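Local coordinates for ABC transporter substrate-binding protein (Rhizobium radiobacter, PDB 6TFX) that binds a mannityl-opine as the periplasmic solute-binding component of an ABC transporter and probably delivers it for import, at residues A248-H254 against A454-N460; I280-R284 against S344-L348. All coordinates share one frame; numbering follows the deposited sequence.

Contact 1: A248-H254 against A454-N460. With N72 ((2~{R})-2-[[(3~{R},4~{R},5~{S})-3,4,5,6-tetrakis(oxidanyl)-2-oxidanylidene-hexyl]amino]pentanedioic acid), chain C.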
loop_
_atom_site.group_PDB
_atom_site.type_symbol
_atom_site.label_atom_id
_atom_site.label_comp_id
_atom_site.label_asym_id
_atom_site.label_seq_id
_atom_site.Cartn_x
_atom_site.Cartn_y
_atom_site.Cartn_z
ATOM N N ALA A 248 2.865 -6.236 -6.963
ATOM C CA ALA A 248 1.498 -6.708 -7.117
ATOM C C ALA A 248 0.812 -6.633 -5.753
ATOM O O ALA A 248 1.399 -6.995 -4.720
ATOM C CB ALA A 248 1.505 -8.129 -7.624
ATOM N N GLU A 249 -0.428 -6.122 -5.738
ATOM C CA GLU A 249 -1.164 -6.022 -4.476
ATOM C C GLU A 249 -2.045 -7.260 -4.333
ATOM O O GLU A 249 -2.786 -7.588 -5.267
ATOM C CB GLU A 249 -2.053 -4.763 -4.501
ATOM C CG GLU A 249 -1.238 -3.486 -4.567
ATOM C CD GLU A 249 -2.145 -2.274 -4.554
ATOM O OE1 GLU A 249 -2.694 -1.929 -5.624
ATOM O OE2 GLU A 249 -2.325 -1.681 -3.469
ATOM N N LEU A 250 -1.936 -7.968 -3.202
ATOM C CA LEU A 250 -2.742 -9.178 -2.999
ATOM C C LEU A 250 -4.072 -8.828 -2.380
ATOM O O LEU A 250 -4.106 -8.154 -1.335
ATOM C CB LEU A 250 -2.012 -10.163 -2.061
ATOM C CG LEU A 250 -2.754 -11.430 -1.601
ATOM C CD1 LEU A 250 -3.188 -12.305 -2.766
ATOM C CD2 LEU A 250 -1.906 -12.221 -0.637
ATOM N N ASN A 251 -5.156 -9.367 -2.980
ATOM C CA ASN A 251 -6.515 -9.190 -2.490
ATOM C C ASN A 251 -6.893 -10.425 -1.697
ATOM O O ASN A 251 -6.675 -11.543 -2.180
ATOM C CB ASN A 251 -7.478 -9.067 -3.678
ATOM C CG ASN A 251 -7.029 -7.996 -4.641
ATOM O OD1 ASN A 251 -6.613 -8.281 -5.789
ATOM N ND2 ASN A 251 -7.050 -6.764 -4.177
ATOM N N LEU A 252 -7.435 -10.235 -0.498
ATOM C CA LEU A 252 -7.887 -11.369 0.308
ATOM C C LEU A 252 -9.242 -11.040 0.877
ATOM O O LEU A 252 -9.532 -9.851 1.092
ATOM C CB LEU A 252 -6.976 -11.592 1.515
ATOM C CG LEU A 252 -5.550 -12.055 1.210
ATOM C CD1 LEU A 252 -4.534 -10.980 1.622
ATOM C CD2 LEU A 252 -5.257 -13.347 1.946
ATOM N N LEU A 253 -10.020 -12.079 1.224
ATOM C CA LEU A 253 -11.241 -11.913 2.025
ATOM C C LEU A 253 -10.777 -12.218 3.442
ATOM O O LEU A 253 -10.467 -13.384 3.752
ATOM C CB LEU A 253 -12.304 -12.965 1.623
ATOM C CG LEU A 253 -12.900 -12.780 0.253
ATOM C CD1 LEU A 253 -13.672 -14.044 -0.166
ATOM C CD2 LEU A 253 -13.834 -11.566 0.255
ATOM N N HIS A 254 -10.684 -11.173 4.306
ATOM C CA HIS A 254 -10.304 -11.341 5.710
ATOM C C HIS A 254 -11.607 -11.572 6.450
ATOM O O HIS A 254 -12.484 -10.708 6.410
ATOM C CB HIS A 254 -9.647 -10.073 6.252
ATOM C CG HIS A 254 -8.351 -9.791 5.566
ATOM N ND1 HIS A 254 -7.158 -10.331 6.032
ATOM C CD2 HIS A 254 -8.107 -9.051 4.461
ATOM C CE1 HIS A 254 -6.221 -9.916 5.187
ATOM N NE2 HIS A 254 -6.730 -9.137 4.227
ATOM N N ALA A 454 -8.277 -15.958 6.448
ATOM C CA ALA A 454 -8.346 -15.152 5.244
ATOM C C ALA A 454 -8.270 -16.092 4.069
ATOM O O ALA A 454 -7.673 -17.176 4.180
ATOM C CB ALA A 454 -7.202 -14.149 5.192
ATOM N N ILE A 455 -8.928 -15.708 2.982
ATOM C CA ILE A 455 -8.965 -16.495 1.746
ATOM C C ILE A 455 -8.294 -15.655 0.681
ATOM O O ILE A 455 -8.769 -14.569 0.347
ATOM C CB ILE A 455 -10.421 -16.841 1.340
ATOM C CG1 ILE A 455 -11.168 -17.584 2.471
ATOM C CG2 ILE A 455 -10.386 -17.657 0.028
ATOM C CD1 ILE A 455 -12.689 -17.499 2.295
ATOM N N PRO A 456 -7.181 -16.138 0.126
ATOM C CA PRO A 456 -6.491 -15.337 -0.890
ATOM C C PRO A 456 -7.215 -15.380 -2.210
ATOM O O PRO A 456 -7.822 -16.402 -2.587
ATOM C CB PRO A 456 -5.130 -16.018 -1.035
ATOM C CG PRO A 456 -5.344 -17.408 -0.574
ATOM C CD PRO A 456 -6.467 -17.395 0.436
ATOM N N LEU A 457 -7.150 -14.262 -2.915
ATOM C CA LEU A 457 -7.757 -14.204 -4.230
ATOM C C LEU A 457 -6.605 -14.027 -5.195
ATOM O O LEU A 457 -5.696 -14.852 -5.200
ATOM C CB LEU A 457 -8.801 -13.073 -4.293
ATOM C CG LEU A 457 -9.854 -13.127 -3.168
ATOM C CD1 LEU A 457 -10.739 -11.972 -3.231
ATOM C CD2 LEU A 457 -10.636 -14.406 -3.226
ATOM N N THR A 458 -6.625 -12.973 -5.984
ATOM C CA THR A 458 -5.548 -12.705 -6.930
ATOM C C THR A 458 -4.683 -11.563 -6.386
ATOM O O THR A 458 -5.132 -10.803 -5.516
ATOM C CB THR A 458 -6.169 -12.222 -8.253
ATOM O OG1 THR A 458 -7.115 -11.173 -7.953
ATOM C CG2 THR A 458 -6.830 -13.353 -9.030
ATOM N N GLU A 459 -3.470 -11.397 -6.958
ATOM C CA GLU A 459 -2.651 -10.217 -6.724
ATOM C C GLU A 459 -2.609 -9.533 -8.096
ATOM O O GLU A 459 -2.636 -10.233 -9.128
ATOM C CB GLU A 459 -1.240 -10.527 -6.179
ATOM C CG GLU A 459 -0.362 -11.352 -7.098
ATOM C CD GLU A 459 0.944 -11.816 -6.480
ATOM O OE1 GLU A 459 1.181 -11.535 -5.283
ATOM O OE2 GLU A 459 1.711 -12.506 -7.188
ATOM N N ASN A 460 -2.603 -8.193 -8.122
ATOM C CA ASN A 460 -2.569 -7.499 -9.407
ATOM C C ASN A 460 -1.482 -6.406 -9.431
ATOM O O ASN A 460 -1.334 -5.629 -8.479
ATOM C CB ASN A 460 -3.924 -6.822 -9.713
ATOM C CG ASN A 460 -4.654 -6.306 -8.485
ATOM O OD1 ASN A 460 -4.239 -5.334 -7.806
ATOM N ND2 ASN A 460 -5.707 -6.989 -8.152
HETATM O OAB N72 C . -8.961 -5.288 -8.199
HETATM C CAF N72 C . -8.306 -5.158 -6.922
HETATM C CAG N72 C . -8.120 -3.707 -6.364
HETATM O OAC N72 C . -8.301 -2.718 -7.326
HETATM C CAH N72 C . -6.916 -3.627 -5.423
HETATM O OAM N72 C . -5.962 -4.619 -5.375
HETATM C CAI N72 C . -5.862 -2.567 -5.173
HETATM O OAD N72 C . -5.598 -1.838 -6.351
HETATM C CAJ N72 C . -6.117 -1.797 -3.900
HETATM O OAE N72 C . -6.794 -2.352 -2.997
HETATM C CAK N72 C . -5.603 -0.336 -3.752
HETATM N N N72 C . -4.542 -0.253 -2.778
HETATM C CA N72 C . -4.684 0.465 -1.569
HETATM C C N72 C . -6.060 0.906 -1.151
HETATM O O N72 C . -6.974 0.365 -0.412
HETATM C CB N72 C . -3.830 -0.186 -0.477
HETATM C CG N72 C . -4.189 0.034 0.993
HETATM C CD N72 C . -2.982 -0.047 1.931
HETATM O OE1 N72 C . -1.813 0.280 1.547
HETATM O OE2 N72 C . -3.169 -0.431 3.107
HETATM O OXT N72 C . -6.137 2.041 -1.658
HETATM O O HOH W 1 -2.234 -2.947 -8.042
#
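Strand residues A248-H254 and A454-N460 pair antiparallel, their axes 162° apart and 4.2 Å at closest approach, E249 facing N460 at one end and H254 facing A454 at the other. Between them lies a beta bulge, in which L457 and T458 together face N251: the N251 N-H bonds to T458 O, while N251 O takes the L457 N-H, at 2.9 Å from L457 N. The example illustrates how a central sheet of a periplasmic binding protein can turn polar side chains into its ligand site.

Toward H254 the pairing is apolar. L252 CD2 lies 3.9 Å from A454 CB and also packs on P456, beneath helix 392-400; L253 and L457 lie roughly perpendicular and reach I349 of helix 340-353. At the other end E459 packs its CG on A248 CB, its carboxylate held by S298.

The opine N72 sits beside the E249-N460 pair. With CG anti to its carbonyl carbon (chi1 -64°) and an extended chain beyond, E249 stretches out to it and splits its carboxylate: OE2 accepts N72 N at 2.7 Å, OE1 accepts N72 OAD at 3.0 Å. If the opine amine is protonated, this carboxylate would offset its charge. A water lies within hydrogen-bonding distance of E249 OE1 and N460 O and may link the side chain to the paired strand. N460 contributes its side-chain carbonyl as well: OD1 accepts the hydroxyl OAM of N72 at 3.1 Å.

Contact 2: I280-R284 against S344-L348. With N72 ((2~{R})-2-[[(3~{R},4~{R},5~{S})-3,4,5,6-tetrakis(oxidanyl)-2-oxidanylidene-hexyl]amino]pentanedioic acid), chain C.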
loop_
_atom_site.group_PDB
_atom_site.type_symbol
_atom_site.label_atom_id
_atom_site.label_comp_id
_atom_site.label_asym_id
_atom_site.label_seq_id
_atom_site.Cartn_x
_atom_site.Cartn_y
_atom_site.Cartn_z
ATOM N N ILE A 280 -10.687 -16.045 -11.578
ATOM C CA ILE A 280 -10.674 -14.579 -11.594
ATOM C C ILE A 280 -9.430 -14.114 -12.382
ATOM O O ILE A 280 -9.523 -13.190 -13.204
ATOM C CB ILE A 280 -10.653 -13.999 -10.150
ATOM C CG1 ILE A 280 -11.988 -14.323 -9.450
ATOM C CG2 ILE A 280 -10.363 -12.468 -10.147
ATOM C CD1 ILE A 280 -11.939 -14.115 -7.908
ATOM N N ALA A 281 -8.277 -14.772 -12.139
ATOM C CA ALA A 281 -7.018 -14.419 -12.833
ATOM C C ALA A 281 -7.142 -14.661 -14.341
ATOM O O ALA A 281 -6.708 -13.821 -15.127
ATOM C CB ALA A 281 -5.861 -15.232 -12.250
ATOM N N LYS A 282 -7.761 -15.789 -14.752
ATOM C CA LYS A 282 -7.951 -16.103 -16.187
ATOM C C LYS A 282 -8.855 -15.067 -16.842
ATOM O O LYS A 282 -8.550 -14.589 -17.928
ATOM C CB LYS A 282 -8.569 -17.502 -16.363
ATOM C CG LYS A 282 -7.545 -18.568 -16.744
ATOM C CD LYS A 282 -8.196 -19.826 -17.327
ATOM C CE LYS A 282 -8.572 -20.865 -16.292
ATOM N NZ LYS A 282 -7.389 -21.622 -15.794
ATOM N N TYR A 283 -9.943 -14.681 -16.152
ATOM C CA TYR A 283 -10.901 -13.690 -16.661
ATOM C C TYR A 283 -10.259 -12.309 -16.788
ATOM O O TYR A 283 -10.375 -11.662 -17.841
ATOM C CB TYR A 283 -12.133 -13.621 -15.740
ATOM C CG TYR A 283 -13.060 -12.471 -16.063
ATOM C CD1 TYR A 283 -13.869 -12.498 -17.197
ATOM C CD2 TYR A 283 -13.132 -11.353 -15.236
ATOM C CE1 TYR A 283 -14.679 -11.415 -17.532
ATOM C CE2 TYR A 283 -13.946 -10.267 -15.556
ATOM C CZ TYR A 283 -14.738 -10.315 -16.692
ATOM O OH TYR A 283 -15.579 -9.270 -17.003
ATOM N N ARG A 284 -9.610 -11.840 -15.698
ATOM C CA ARG A 284 -8.992 -10.503 -15.693
ATOM C C ARG A 284 -7.764 -10.407 -16.583
ATOM O O ARG A 284 -7.531 -9.350 -17.160
ATOM C CB ARG A 284 -8.660 -10.051 -14.272
ATOM C CG ARG A 284 -9.914 -9.712 -13.478
ATOM C CD ARG A 284 -9.572 -9.231 -12.073
ATOM N NE ARG A 284 -10.583 -8.280 -11.622
ATOM C CZ ARG A 284 -10.463 -7.499 -10.548
ATOM N NH1 ARG A 284 -9.387 -7.586 -9.768
ATOM N NH2 ARG A 284 -11.419 -6.624 -10.247
ATOM N N SER A 344 -15.500 -4.198 -8.582
ATOM C CA SER A 344 -15.678 -5.250 -9.584
ATOM C C SER A 344 -15.215 -6.601 -9.025
ATOM O O SER A 344 -15.899 -7.599 -9.230
ATOM C CB SER A 344 -14.955 -4.900 -10.882
ATOM O OG SER A 344 -13.571 -4.748 -10.642
ATOM N N LEU A 345 -14.113 -6.621 -8.245
ATOM C CA LEU A 345 -13.664 -7.880 -7.630
ATOM C C LEU A 345 -14.744 -8.424 -6.667
ATOM O O LEU A 345 -15.058 -9.617 -6.699
ATOM C CB LEU A 345 -12.334 -7.686 -6.888
ATOM C CG LEU A 345 -11.720 -8.967 -6.280
ATOM C CD1 LEU A 345 -11.537 -10.093 -7.326
ATOM C CD2 LEU A 345 -10.389 -8.658 -5.684
ATOM N N ALA A 346 -15.337 -7.542 -5.831
ATOM C CA ALA A 346 -16.383 -7.986 -4.896
ATOM C C ALA A 346 -17.587 -8.562 -5.676
ATOM O O ALA A 346 -18.191 -9.548 -5.251
ATOM C CB ALA A 346 -16.828 -6.818 -4.012
ATOM N N GLN A 347 -17.909 -7.957 -6.832
ATOM C CA GLN A 347 -19.008 -8.458 -7.671
ATOM C C GLN A 347 -18.669 -9.832 -8.257
ATOM O O GLN A 347 -19.551 -10.684 -8.373
ATOM C CB GLN A 347 -19.342 -7.468 -8.786
ATOM C CG GLN A 347 -20.100 -6.262 -8.227
ATOM C CD GLN A 347 -20.083 -5.070 -9.139
ATOM O OE1 GLN A 347 -19.492 -5.089 -10.225
ATOM N NE2 GLN A 347 -20.707 -3.992 -8.697
ATOM N N LEU A 348 -17.398 -10.064 -8.616
ATOM C CA LEU A 348 -16.995 -11.393 -9.132
ATOM C C LEU A 348 -17.136 -12.447 -8.039
ATOM O O LEU A 348 -17.655 -13.542 -8.300
ATOM C CB LEU A 348 -15.558 -11.377 -9.632
ATOM C CG LEU A 348 -15.304 -10.545 -10.908
ATOM C CD1 LEU A 348 -13.830 -10.555 -11.241
ATOM C CD2 LEU A 348 -16.098 -11.092 -12.124
HETATM O OAB N72 C . -8.961 -5.288 -8.199
HETATM C CAF N72 C . -8.306 -5.158 -6.922
HETATM C CAG N72 C . -8.120 -3.707 -6.364
HETATM O OAC N72 C . -8.301 -2.718 -7.326
HETATM C CAH N72 C . -6.916 -3.627 -5.423
HETATM O OAM N72 C . -5.962 -4.619 -5.375
HETATM C CAI N72 C . -5.862 -2.567 -5.173
HETATM O OAD N72 C . -5.598 -1.838 -6.351
HETATM C CAJ N72 C . -6.117 -1.797 -3.900
HETATM O OAE N72 C . -6.794 -2.352 -2.997
HETATM C CAK N72 C . -5.603 -0.336 -3.752
HETATM N N N72 C . -4.542 -0.253 -2.778
HETATM C CA N72 C . -4.684 0.465 -1.569
HETATM C C N72 C . -6.060 0.906 -1.151
HETATM O O N72 C . -6.974 0.365 -0.412
HETATM C CB N72 C . -3.830 -0.186 -0.477
HETATM C CG N72 C . -4.189 0.034 0.993
HETATM C CD N72 C . -2.982 -0.047 1.931
HETATM O OE1 N72 C . -1.813 0.280 1.547
HETATM O OE2 N72 C . -3.169 -0.431 3.107
HETATM O OXT N72 C . -6.137 2.041 -1.658
#
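I280 and L345 meet where the C-terminal turn of helix 277-284 packs against the middle of helix 340-353; the segments 280-284 and 344-348 lie 12.2 Å apart at the axes and 129° apart in direction, so that long side chains must span the gap. Here, beside the opine site, one interface is both apolar and ligand-binding.

The tight part faces the sheet. I280 CG2 meets L345 CD1 at 3.9 Å, the two chains running nearly perpendicular, and L457 of strand 454-467 lies against L345. L345 CD1 also sits over one face of the R284 guanidinium, displaced from its middle, while L348 CD1 comes within 4.0 Å of R284 NE. The outer side is looser: Y283, exposed to solvent, touches partly exposed L348 through its ring carbons, CE2 being 4.1 Å from L348 CD2.

R284 runs out along this interface and bends at chi3 (149°), which carries its planar end to the opine. NH1 donates to N72 OAB at 2.8 Å with an N-H...O angle of 150°. NH2 is bonded to the carbonyl of G341, near the start of helix 340-353, and lies 2.9 Å from S344 OG, a hydroxyl bonded to P340 O. With one nitrogen on the opine and another on a backbone carbonyl, and leucine against its face, the guanidinium probably has little freedom to rotate.

In the fold
Both contacts serve the same opine from the same half of the molecule, yet they differ in depth and chemistry. Contact 1 is almost wholly buried and ordered by backbone hydrogen bonds inside the sheet; contact 2, farther from the centre of the chain, relies on side chains between two helices and shades into the surface. They touch where N251 CB meets L345 CD2 at 3.6 Å and where T458 packs on I280, so the helix pair covers the bulged part of the strands. The polar groups also differ: 248-254 supplies a carboxylate to the amine and a hydroxyl of N72, 280-284 a guanidinium to the terminal hydroxyl of its sugar-like end.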